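Local coordinates for protein fluvirucin B1 DH domain from module 1 (Actinomadura vulgaris, PDB 6OBV) that probably dehydrates the beta-hydroxyacyl intermediate of the first extension module of the fluvirucin B1 polyketide synthase, giving an unsaturated chain, at residues A[127-132]-A[148-153]; A[95-100]-A[153-158]; A[251-256]-A[292-297]; A[51-56]-A[116-121]. All coordinates share one frame; numbering follows the deposited sequence.

Contact 1 (A[127-132]-A[148-153]); sequences DGRREV and AGTLTA
Val132 and Leu151 give up the most surface in this contact, and their side chains cross at about a right angle. Val132 CB lies 3.7 Å from Leu151 CD1. Leu151 CG stands beside its own backbone N (chi1 -61°), and from there CD1 touches both CB and CG2 of the valine. Val132 CG1 also reaches its glycine partner, 3.7 Å from Gly149 C.

Thr150 dominates the other face. Its CG2 methyl sits over a face of the Arg129 guanidinium, 3.5 Å from Arg129 NH2. A bend at chi3 (71°) folds the arginine round, and its two terminal nitrogens take separate carboxylates: Arg129 NH1 meets Asp127 OD2 at 3.2 Å, while NH2 forms a salt bridge with Glu99. Asp127 OD1 also accepts from Arg129 N at 2.7 Å, an Asx turn. The Asp127 side chain is poorly ordered, so its bonds are less certain than that to Glu99.

Two reciprocal bond pairs fix the register, with Leu151 N to Arg130 O at 2.7 Å and Gly149 N to Val132 O at 2.9 Å. Alternating hydrogen-bonded and non-hydrogen-bonded pairs mark antiparallel pairing, and because strands 130-137 and 144-152 follow each other in the chain they form a beta hairpin.

Contact 2 (A[95-100]-A[153-158]); sequences CPVLEE and ATSSTP
Three carbons of Val97 converge on one carbonyl oxygen, and the two segments meet without any hydrogen bond between them. Val97 CG2 approaches Thr154 O to 3.3 Å, CG1 comes to 3.5 Å from that same Thr154 O, and CB is scarcely farther. With CG1 anti to the valine's backbone N (chi1 175°), both methyls are presented to the oxygen. CG2 extends the contact to Ser155, lying 4.2 Å from Ser155 CA.

The remaining touches gather at Ala153, whose CA comes within 4.6 Å of Cys95 CA. Pro96 CD reaches Ala153 CA at 4.3 Å, a loose van der Waals approach.

This is the place where two neighbouring antiparallel strands, 97-103 and 144-152, part company: Val97 still shares a backbone hydrogen bond with Thr152, but from Ala153 onward the chain is loop. Farther along strand 97-103 a classic beta bulge puts Glu99 and Glu100 opposite Thr150. The Val97 side chain also touches Thr152 and Glu256.

Within the departing loop, Ser155 OG donates a weak, 3.5 Å bond back to Ala153 O. One residue later Ser156 N bonds to the carboxylate of Glu256, tying the loop to strand 247-257.

Contact 3 (A[251-256]-A[292-297]); sequences AWNGVE and ITSLIS
Leu295 CD1 sits almost centrally over the six-membered ring of Trp252, 3.7 Å from its centroid and only 12° off the ring normal, a clear CH-pi contact. The two side chains lie alongside each other and point the same way; Leu295 CG, anti to its backbone N (chi1 167°), carries CD1 over the indole face. Ile292 completes the packing: its CD1 meets the indole edge, 4.1 Å from Trp252 CZ3, and its CG1 lies 4.0 Å from Val255 CG2. Beyond them, Val83 of helix 79-92 touches both Trp252 and Val255.

The other face is mixed. Ala251 and Ile296 form its apolar end, CB to CB 4.3 Å; Asn253 and Ser294 form its polar end, where a water lies 2.6 Å from Asn253 OD1 and 3.0 Å from Ser294 OG. Here the contact opens toward solvent, Asn253 being partly exposed. The exposed Thr293 sits at the corner of its strand, where its N donates to Gly254 O at 3.0 Å and its OG1 adds only a weak bond to that oxygen.

Two bulges accompany this bend, a classic one at Thr293 and Ser294 opposite Asn253, and a G1 bulge at Gly254 and Val255 opposite Leu98. Kinked antiparallel strands with an apolar face against a helix agree with the double hotdog fold of polyketide synthase dehydratases.

Contact 4 (A[51-56]-A[116-121]); sequences GMVLTG and QLQVAV
Strands 52-56 and 116-121 run antiparallel, their axes 4.6 Å apart at closest approach and 164° between directions, joined by six backbone hydrogen bonds in three reciprocal pairs at Met52-Val121, Leu54-Val119 and Gly56-Leu117. The middle pair is short on both sides, with Leu54 N to Val119 O and Val119 N to Leu54 O each 2.8 Å. Leu117 CB lies 3.9 Å from Gly56 O.

On the face carrying Val53, Thr55 and Gln118, the glutamine is the centre. Its chain runs extended beyond CG and crosses Val53 at a slant, setting Gln118 OE1 3.2 Å from Val53 CG2. Thr55 lies parallel to its stem, with Thr55 CG2 3.9 Å from Gln118 CG. Chi1 of 68° places Thr55 OG1 between backbone N and carbonyl carbon, where it bonds with Leu30 and Gln32 of the second subunit. Gln118 NE2 donates to Glu45 O of that subunit.

The reverse face is apolar: Leu117, Val119 and Val121 pack on Leu85 and Ala89 of helix 79-92. The chemistry thus divides largely by face: hydrocarbon turns to the helix within the subunit, while the polar groups of Thr55 and Gln118, set among aliphatic Val53 and Ala120, hydrogen-bond across the dimer interface.

Overall arrangement
The contacts sample seven successive strands of antiparallel sheet: 52-58, 115-121, 130-137, 144-152, 97-103, 247-257 and 288-299. Within this run, contact 4 is at one end and contact 3 at the other, their centres 22 Å apart. Contact 1 is about 14 Å, centre to centre, from both; it packs on contact 4 through Val132 against Val119 and Val121. Contact 2, 10 Å from contact 1 and sharing Ala153 with it, stands 11 Å from contact 3. Along the chain, contacts 2 and 4 interleave, contact 1 falls between the segments of contact 2, and contact 3 comes last. Strand 97-103 joins early and late sequence, with a probable hydrogen bond from Val255 N to Leu98 O, consistent with two hotdog units forming one dehydratase.

Contact 1 (A[127-132]-A[148-153])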
loop_
_atom_site.group_PDB
_atom_site.type_symbol
_atom_site.label_atom_id
_atom_site.label_comp_id
_atom_site.label_asym_id
_atom_site.label_seq_id
_atom_site.Cartn_x
_atom_site.Cartn_y
_atom_site.Cartn_z
ATOM N N ASP A 127 16.007 -0.923 -19.382
ATOM C CA ASP A 127 15.487 -1.934 -20.294
ATOM C C ASP A 127 13.968 -1.894 -20.435
ATOM O O ASP A 127 13.430 -2.562 -21.322
ATOM C CB ASP A 127 15.917 -3.340 -19.832
ATOM C CG ASP A 127 15.775 -3.540 -18.317
ATOM O OD1 ASP A 127 14.838 -2.974 -17.716
ATOM O OD2 ASP A 127 16.585 -4.280 -17.716
ATOM N N GLY A 128 13.261 -1.129 -19.604
ATOM C CA GLY A 128 11.814 -1.238 -19.585
ATOM C C GLY A 128 11.286 -2.482 -18.899
ATOM O O GLY A 128 10.097 -2.795 -19.037
ATOM N N ARG A 129 12.137 -3.195 -18.166
ATOM C CA ARG A 129 11.781 -4.408 -17.453
ATOM C C ARG A 129 11.600 -4.094 -15.972
ATOM O O ARG A 129 12.315 -3.260 -15.411
ATOM C CB ARG A 129 12.851 -5.491 -17.666
ATOM C CG ARG A 129 12.864 -6.045 -19.112
ATOM C CD ARG A 129 14.143 -6.806 -19.498
ATOM N NE ARG A 129 14.211 -8.085 -18.808
ATOM C CZ ARG A 129 14.999 -8.301 -17.759
ATOM N NH1 ARG A 129 15.779 -7.319 -17.316
ATOM N NH2 ARG A 129 15.012 -9.481 -17.150
ATOM N N ARG A 130 10.611 -4.742 -15.361
ATOM C CA ARG A 130 10.257 -4.546 -13.958
ATOM C C ARG A 130 10.350 -5.870 -13.214
ATOM O O ARG A 130 10.003 -6.927 -13.762
ATOM C CB ARG A 130 8.839 -3.991 -13.807
ATOM C CG ARG A 130 8.621 -2.620 -14.406
ATOM C CD ARG A 130 7.211 -2.154 -14.110
ATOM N NE ARG A 130 6.857 -0.862 -14.711
ATOM C CZ ARG A 130 6.851 0.287 -14.046
ATOM N NH1 ARG A 130 7.220 0.329 -12.764
ATOM N NH2 ARG A 130 6.491 1.397 -14.664
ATOM N N GLU A 131 10.829 -5.810 -11.971
ATOM C CA GLU A 131 10.846 -6.978 -11.106
ATOM C C GLU A 131 9.516 -7.052 -10.370
ATOM O O GLU A 131 8.940 -6.025 -9.997
ATOM C CB GLU A 131 11.999 -6.923 -10.105
ATOM C CG GLU A 131 13.338 -7.300 -10.670
ATOM C CD GLU A 131 13.918 -6.196 -11.551
ATOM O OE1 GLU A 131 14.159 -5.072 -11.039
ATOM O OE2 GLU A 131 14.121 -6.452 -12.765
ATOM N N VAL A 132 9.017 -8.270 -10.197
ATOM C CA VAL A 132 7.745 -8.504 -9.530
ATOM C C VAL A 132 7.972 -9.602 -8.511
ATOM O O VAL A 132 8.844 -10.459 -8.687
ATOM C CB VAL A 132 6.622 -8.874 -10.525
ATOM C CG1 VAL A 132 6.929 -10.184 -11.219
ATOM C CG2 VAL A 132 5.237 -8.908 -9.835
ATOM N N ALA A 148 8.636 -14.886 -7.615
ATOM C CA ALA A 148 9.454 -13.745 -7.992
ATOM C C ALA A 148 9.766 -13.873 -9.466
ATOM O O ALA A 148 10.012 -14.981 -9.956
ATOM C CB ALA A 148 10.756 -13.678 -7.189
ATOM N N GLY A 149 9.744 -12.750 -10.170
ATOM C CA GLY A 149 10.134 -12.803 -11.563
ATOM C C GLY A 149 10.310 -11.454 -12.214
ATOM O O GLY A 149 10.763 -10.507 -11.566
ATOM N N THR A 150 9.952 -11.361 -13.500
ATOM C CA THR A 150 10.213 -10.172 -14.296
ATOM C C THR A 150 9.081 -9.935 -15.281
ATOM O O THR A 150 8.657 -10.854 -15.998
ATOM C CB THR A 150 11.541 -10.303 -15.044
ATOM O OG1 THR A 150 12.606 -10.381 -14.094
ATOM C CG2 THR A 150 11.762 -9.105 -15.938
ATOM N N LEU A 151 8.597 -8.701 -15.300
ATOM C CA LEU A 151 7.638 -8.220 -16.276
ATOM C C LEU A 151 8.351 -7.386 -17.329
ATOM O O LEU A 151 9.338 -6.706 -17.038
ATOM C CB LEU A 151 6.557 -7.381 -15.597
ATOM C CG LEU A 151 5.737 -8.135 -14.548
ATOM C CD1 LEU A 151 5.200 -7.195 -13.443
ATOM C CD2 LEU A 151 4.600 -8.891 -15.241
ATOM N N THR A 152 7.844 -7.450 -18.562
ATOM C CA THR A 152 8.350 -6.654 -19.671
ATOM C C THR A 152 7.156 -6.131 -20.458
ATOM O O THR A 152 6.023 -6.579 -20.274
ATOM C CB THR A 152 9.309 -7.463 -20.577
ATOM O OG1 THR A 152 9.843 -6.615 -21.600
ATOM C CG2 THR A 152 8.600 -8.636 -21.253
ATOM N N ALA A 153 7.403 -5.139 -21.309
ATOM C CA ALA A 153 6.383 -4.714 -22.256
ATOM C C ALA A 153 6.525 -5.404 -23.602
ATOM O O ALA A 153 5.606 -5.320 -24.425
ATOM C CB ALA A 153 6.427 -3.200 -22.446
#

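Contact 2 (A[95-100]-A[153-158])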
loop_
_atom_site.group_PDB
_atom_site.type_symbol
_atom_site.label_atom_id
_atom_site.label_comp_id
_atom_site.label_asym_id
_atom_site.label_seq_id
_atom_site.Cartn_x
_atom_site.Cartn_y
_atom_site.Cartn_z
ATOM N N CYS A 95 3.126 -2.960 -18.008
ATOM C CA CYS A 95 4.127 -3.993 -18.280
ATOM C C CYS A 95 3.448 -5.354 -18.285
ATOM O O CYS A 95 3.639 -6.156 -17.367
ATOM C CB CYS A 95 5.236 -3.973 -17.228
ATOM S SG CYS A 95 6.577 -2.919 -17.611
ATOM N N PRO A 96 2.646 -5.648 -19.311
ATOM C CA PRO A 96 1.701 -6.770 -19.192
ATOM C C PRO A 96 2.320 -8.152 -19.316
ATOM O O PRO A 96 1.689 -9.113 -18.857
ATOM C CB PRO A 96 0.705 -6.511 -20.336
ATOM C CG PRO A 96 1.518 -5.758 -21.359
ATOM C CD PRO A 96 2.461 -4.886 -20.561
ATOM N N VAL A 97 3.522 -8.275 -19.894
ATOM C CA VAL A 97 4.103 -9.563 -20.262
ATOM C C VAL A 97 4.923 -10.124 -19.105
ATOM O O VAL A 97 5.845 -9.468 -18.605
ATOM C CB VAL A 97 4.960 -9.426 -21.529
ATOM C CG1 VAL A 97 5.676 -10.749 -21.855
ATOM C CG2 VAL A 97 4.073 -8.978 -22.697
ATOM N N LEU A 98 4.603 -11.351 -18.699
ATOM C CA LEU A 98 5.334 -12.053 -17.643
ATOM C C LEU A 98 6.526 -12.771 -18.260
ATOM O O LEU A 98 6.432 -13.919 -18.698
ATOM C CB LEU A 98 4.418 -13.035 -16.931
ATOM C CG LEU A 98 5.021 -13.687 -15.696
ATOM C CD1 LEU A 98 5.619 -12.618 -14.807
ATOM C CD2 LEU A 98 3.921 -14.463 -14.969
ATOM N N GLU A 99 7.667 -12.078 -18.309
ATOM C CA GLU A 99 8.848 -12.648 -18.949
ATOM C C GLU A 99 9.317 -13.909 -18.225
ATOM O O GLU A 99 9.706 -14.893 -18.854
ATOM C CB GLU A 99 9.950 -11.591 -18.990
ATOM C CG GLU A 99 11.332 -12.069 -19.387
ATOM C CD GLU A 99 12.333 -10.922 -19.394
ATOM O OE1 GLU A 99 12.285 -10.096 -20.327
ATOM O OE2 GLU A 99 13.155 -10.826 -18.460
ATOM N N GLU A 100 9.256 -13.908 -16.906
ATOM C CA GLU A 100 9.739 -15.026 -16.112
ATOM C C GLU A 100 9.036 -14.970 -14.759
ATOM O O GLU A 100 8.821 -13.885 -14.219
ATOM C CB GLU A 100 11.266 -14.952 -15.961
ATOM C CG GLU A 100 11.934 -16.203 -15.438
ATOM C CD GLU A 100 11.905 -16.276 -13.927
ATOM O OE1 GLU A 100 11.843 -17.405 -13.382
ATOM O OE2 GLU A 100 11.932 -15.197 -13.289
ATOM N N ALA A 153 7.403 -5.139 -21.309
ATOM C CA ALA A 153 6.383 -4.714 -22.256
ATOM C C ALA A 153 6.525 -5.404 -23.602
ATOM O O ALA A 153 5.606 -5.320 -24.425
ATOM C CB ALA A 153 6.427 -3.200 -22.446
ATOM N N THR A 154 7.643 -6.089 -23.836
ATOM C CA THR A 154 7.890 -6.756 -25.107
ATOM C C THR A 154 6.891 -7.891 -25.312
ATOM O O THR A 154 6.816 -8.822 -24.501
ATOM C CB THR A 154 9.320 -7.295 -25.160
ATOM O OG1 THR A 154 10.203 -6.395 -24.481
ATOM C CG2 THR A 154 9.773 -7.427 -26.602
ATOM N N SER A 155 6.128 -7.816 -26.398
ATOM C CA SER A 155 5.197 -8.863 -26.780
ATOM C C SER A 155 5.813 -9.748 -27.853
ATOM O O SER A 155 6.614 -9.298 -28.677
ATOM C CB SER A 155 3.882 -8.273 -27.292
ATOM O OG SER A 155 3.511 -7.133 -26.539
ATOM N N SER A 156 5.437 -11.023 -27.818
ATOM C CA SER A 156 5.782 -11.942 -28.888
ATOM C C SER A 156 4.810 -11.779 -30.046
ATOM O O SER A 156 3.616 -11.541 -29.839
ATOM C CB SER A 156 5.750 -13.383 -28.386
ATOM O OG SER A 156 6.057 -14.280 -29.434
ATOM N N THR A 157 5.332 -11.890 -31.265
ATOM C CA THR A 157 4.468 -11.961 -32.435
ATOM C C THR A 157 3.578 -13.195 -32.312
ATOM O O THR A 157 4.089 -14.296 -32.054
ATOM C CB THR A 157 5.297 -12.016 -33.719
ATOM O OG1 THR A 157 6.479 -12.793 -33.492
ATOM C CG2 THR A 157 5.695 -10.612 -34.170
ATOM N N PRO A 158 2.260 -13.059 -32.464
ATOM C CA PRO A 158 1.351 -14.149 -32.083
ATOM C C PRO A 158 1.525 -15.380 -32.962
ATOM O O PRO A 158 2.008 -15.317 -34.096
ATOM C CB PRO A 158 -0.045 -13.536 -32.261
ATOM C CG PRO A 158 0.177 -12.055 -32.348
ATOM C CD PRO A 158 1.532 -11.879 -32.955
#

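Contact 3 (A[251-256]-A[292-297])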
loop_
_atom_site.group_PDB
_atom_site.type_symbol
_atom_site.label_atom_id
_atom_site.label_comp_id
_atom_site.label_asym_id
_atom_site.label_seq_id
_atom_site.Cartn_x
_atom_site.Cartn_y
_atom_site.Cartn_z
ATOM N N ALA A 251 8.444 -22.981 -12.823
ATOM C CA ALA A 251 9.014 -21.829 -13.523
ATOM C C ALA A 251 8.246 -21.547 -14.802
ATOM O O ALA A 251 7.954 -22.468 -15.577
ATOM C CB ALA A 251 10.493 -22.049 -13.850
ATOM N N TRP A 252 7.936 -20.271 -15.027
ATOM C CA TRP A 252 7.197 -19.820 -16.201
ATOM C C TRP A 252 8.070 -18.866 -17.002
ATOM O O TRP A 252 8.791 -18.051 -16.420
ATOM C CB TRP A 252 5.907 -19.109 -15.791
ATOM C CG TRP A 252 5.023 -19.907 -14.861
ATOM C CD1 TRP A 252 5.239 -20.169 -13.538
ATOM C CD2 TRP A 252 3.773 -20.523 -15.193
ATOM N NE1 TRP A 252 4.205 -20.926 -13.028
ATOM C CE2 TRP A 252 3.292 -21.154 -14.024
ATOM C CE3 TRP A 252 3.014 -20.605 -16.367
ATOM C CZ2 TRP A 252 2.086 -21.848 -13.993
ATOM C CZ3 TRP A 252 1.818 -21.305 -16.336
ATOM C CH2 TRP A 252 1.367 -21.914 -15.158
ATOM N N ASN A 253 8.016 -18.965 -18.337
ATOM C CA ASN A 253 8.650 -17.971 -19.197
ATOM C C ASN A 253 7.723 -17.588 -20.330
ATOM O O ASN A 253 7.054 -18.444 -20.910
ATOM C CB ASN A 253 9.978 -18.459 -19.773
ATOM C CG ASN A 253 10.961 -18.833 -18.681
ATOM O OD1 ASN A 253 10.754 -19.827 -17.971
ATOM N ND2 ASN A 253 12.018 -18.025 -18.511
ATOM N N GLY A 254 7.700 -16.296 -20.635
ATOM C CA GLY A 254 6.985 -15.772 -21.781
ATOM C C GLY A 254 5.503 -16.010 -21.655
ATOM O O GLY A 254 4.915 -16.671 -22.511
ATOM N N VAL A 255 4.893 -15.506 -20.584
ATOM C CA VAL A 255 3.456 -15.643 -20.359
ATOM C C VAL A 255 2.799 -14.357 -20.830
ATOM O O VAL A 255 3.021 -13.283 -20.260
ATOM C CB VAL A 255 3.131 -15.937 -18.890
ATOM C CG1 VAL A 255 1.614 -16.073 -18.701
ATOM C CG2 VAL A 255 3.812 -17.212 -18.456
ATOM N N GLU A 256 2.015 -14.457 -21.896
ATOM C CA GLU A 256 1.222 -13.347 -22.393
ATOM C C GLU A 256 -0.249 -13.693 -22.284
ATOM O O GLU A 256 -0.700 -14.722 -22.804
ATOM C CB GLU A 256 1.542 -13.023 -23.849
ATOM C CG GLU A 256 2.601 -11.979 -24.028
ATOM C CD GLU A 256 2.992 -11.816 -25.468
ATOM O OE1 GLU A 256 3.777 -12.654 -25.962
ATOM O OE2 GLU A 256 2.508 -10.856 -26.102
ATOM N N ILE A 292 1.972 -19.409 -23.348
ATOM C CA ILE A 292 3.033 -19.680 -22.383
ATOM C C ILE A 292 4.193 -20.284 -23.159
ATOM O O ILE A 292 4.070 -21.382 -23.722
ATOM C CB ILE A 292 2.576 -20.616 -21.261
ATOM C CG1 ILE A 292 1.520 -19.929 -20.391
ATOM C CG2 ILE A 292 3.766 -21.033 -20.425
ATOM C CD1 ILE A 292 0.319 -20.801 -20.111
ATOM N N THR A 293 5.312 -19.563 -23.218
ATOM C CA THR A 293 6.446 -20.080 -23.981
ATOM C C THR A 293 7.057 -21.300 -23.305
ATOM O O THR A 293 7.362 -22.294 -23.968
ATOM C CB THR A 293 7.495 -18.993 -24.175
ATOM O OG1 THR A 293 6.896 -17.890 -24.871
ATOM C CG2 THR A 293 8.667 -19.535 -24.981
ATOM N N SER A 294 7.223 -21.262 -21.990
ATOM C CA SER A 294 7.832 -22.396 -21.312
ATOM C C SER A 294 7.267 -22.538 -19.914
ATOM O O SER A 294 7.201 -21.559 -19.160
ATOM C CB SER A 294 9.341 -22.233 -21.239
ATOM O OG SER A 294 9.903 -23.302 -20.523
ATOM N N LEU A 295 6.892 -23.764 -19.559
ATOM C CA LEU A 295 6.499 -24.092 -18.194
ATOM C C LEU A 295 7.310 -25.300 -17.745
ATOM O O LEU A 295 7.308 -26.333 -18.420
ATOM C CB LEU A 295 4.994 -24.380 -18.092
ATOM C CG LEU A 295 4.559 -25.024 -16.771
ATOM C CD1 LEU A 295 4.832 -24.095 -15.586
ATOM C CD2 LEU A 295 3.103 -25.463 -16.830
ATOM N N ILE A 296 8.037 -25.153 -16.638
ATOM C CA ILE A 296 8.729 -26.267 -15.995
ATOM C C ILE A 296 7.952 -26.644 -14.744
ATOM O O ILE A 296 7.597 -25.769 -13.939
ATOM C CB ILE A 296 10.182 -25.908 -15.642
ATOM C CG1 ILE A 296 11.010 -25.724 -16.906
ATOM C CG2 ILE A 296 10.791 -26.991 -14.726
ATOM C CD1 ILE A 296 12.195 -24.796 -16.723
ATOM N N SER A 297 7.650 -27.932 -14.606
ATOM C CA SER A 297 7.066 -28.521 -13.411
ATOM C C SER A 297 8.153 -29.234 -12.606
ATOM O O SER A 297 9.190 -29.623 -13.148
ATOM C CB SER A 297 5.961 -29.508 -13.784
ATOM O OG SER A 297 4.760 -28.818 -14.086
HETATM O O HOH W 1 9.872 -22.239 -17.697
#

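Contact 4 (A[51-56]-A[116-121])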
loop_
_atom_site.group_PDB
_atom_site.type_symbol
_atom_site.label_atom_id
_atom_site.label_comp_id
_atom_site.label_asym_id
_atom_site.label_seq_id
_atom_site.Cartn_x
_atom_site.Cartn_y
_atom_site.Cartn_z
ATOM N N GLY A 51 8.505 1.631 -6.774
ATOM C CA GLY A 51 7.481 1.322 -7.745
ATOM C C GLY A 51 6.070 1.289 -7.205
ATOM O O GLY A 51 5.496 2.322 -6.844
ATOM N N MET A 52 5.489 0.097 -7.157
ATOM C CA MET A 52 4.086 -0.069 -6.821
ATOM C C MET A 52 3.924 -1.332 -6.003
ATOM O O MET A 52 4.683 -2.293 -6.167
ATOM C CB MET A 52 3.228 -0.174 -8.083
ATOM C CG MET A 52 1.752 -0.281 -7.844
ATOM S SD MET A 52 0.878 -0.102 -9.406
ATOM C CE MET A 52 1.330 1.584 -9.839
ATOM N N VAL A 53 2.923 -1.332 -5.131
ATOM C CA VAL A 53 2.505 -2.540 -4.436
ATOM C C VAL A 53 0.992 -2.620 -4.568
ATOM O O VAL A 53 0.291 -1.610 -4.413
ATOM C CB VAL A 53 2.969 -2.560 -2.965
ATOM C CG1 VAL A 53 2.239 -1.492 -2.131
ATOM C CG2 VAL A 53 2.782 -3.935 -2.365
ATOM N N LEU A 54 0.500 -3.789 -4.969
ATOM C CA LEU A 54 -0.926 -4.074 -5.020
ATOM C C LEU A 54 -1.247 -5.045 -3.903
ATOM O O LEU A 54 -0.475 -5.976 -3.641
ATOM C CB LEU A 54 -1.343 -4.684 -6.360
ATOM C CG LEU A 54 -1.281 -3.756 -7.570
ATOM C CD1 LEU A 54 0.175 -3.590 -8.056
ATOM C CD2 LEU A 54 -2.177 -4.305 -8.675
ATOM N N THR A 55 -2.382 -4.825 -3.248
ATOM C CA THR A 55 -2.740 -5.566 -2.054
ATOM C C THR A 55 -4.108 -6.198 -2.237
ATOM O O THR A 55 -4.963 -5.659 -2.943
ATOM C CB THR A 55 -2.782 -4.663 -0.830
ATOM O OG1 THR A 55 -3.895 -3.755 -0.977
ATOM C CG2 THR A 55 -1.477 -3.893 -0.705
ATOM N N GLY A 56 -4.314 -7.331 -1.575
ATOM C CA GLY A 56 -5.608 -7.966 -1.609
ATOM C C GLY A 56 -5.730 -8.982 -0.504
ATOM O O GLY A 56 -4.881 -9.067 0.387
ATOM N N GLN A 116 -3.639 -12.507 3.436
ATOM C CA GLN A 116 -3.265 -11.209 2.890
ATOM C C GLN A 116 -2.286 -11.395 1.737
ATOM O O GLN A 116 -1.323 -12.155 1.855
ATOM C CB GLN A 116 -2.626 -10.339 3.972
ATOM C CG GLN A 116 -3.586 -9.866 5.029
ATOM C CD GLN A 116 -2.928 -8.883 5.974
ATOM O OE1 GLN A 116 -1.706 -8.948 6.223
ATOM N NE2 GLN A 116 -3.724 -7.946 6.495
ATOM N N LEU A 117 -2.530 -10.709 0.618
ATOM C CA LEU A 117 -1.681 -10.809 -0.568
ATOM C C LEU A 117 -0.999 -9.476 -0.821
ATOM O O LEU A 117 -1.616 -8.426 -0.637
ATOM C CB LEU A 117 -2.495 -11.181 -1.810
ATOM C CG LEU A 117 -3.227 -12.516 -1.861
ATOM C CD1 LEU A 117 -3.897 -12.672 -3.253
ATOM C CD2 LEU A 117 -2.255 -13.649 -1.596
ATOM N N GLN A 118 0.261 -9.509 -1.259
ATOM C CA GLN A 118 0.931 -8.293 -1.715
ATOM C C GLN A 118 1.769 -8.606 -2.941
ATOM O O GLN A 118 2.593 -9.523 -2.911
ATOM C CB GLN A 118 1.833 -7.677 -0.641
ATOM C CG GLN A 118 1.214 -6.543 0.124
ATOM C CD GLN A 118 2.242 -5.724 0.886
ATOM O OE1 GLN A 118 3.326 -5.438 0.380
ATOM N NE2 GLN A 118 1.907 -5.353 2.110
ATOM N N VAL A 119 1.569 -7.826 -3.999
ATOM C CA VAL A 119 2.297 -7.961 -5.251
ATOM C C VAL A 119 3.134 -6.701 -5.416
ATOM O O VAL A 119 2.591 -5.606 -5.596
ATOM C CB VAL A 119 1.357 -8.161 -6.452
ATOM C CG1 VAL A 119 2.177 -8.418 -7.700
ATOM C CG2 VAL A 119 0.365 -9.315 -6.207
ATOM N N ALA A 120 4.451 -6.839 -5.334
ATOM C CA ALA A 120 5.346 -5.697 -5.420
ATOM C C ALA A 120 5.981 -5.647 -6.806
ATOM O O ALA A 120 6.421 -6.674 -7.330
ATOM C CB ALA A 120 6.422 -5.778 -4.339
ATOM N N VAL A 121 6.004 -4.451 -7.399
ATOM C CA VAL A 121 6.540 -4.223 -8.739
ATOM C C VAL A 121 7.543 -3.075 -8.659
ATOM O O VAL A 121 7.227 -2.010 -8.121
ATOM C CB VAL A 121 5.418 -3.894 -9.744
ATOM C CG1 VAL A 121 5.994 -3.583 -11.103
ATOM C CG2 VAL A 121 4.425 -5.050 -9.837
#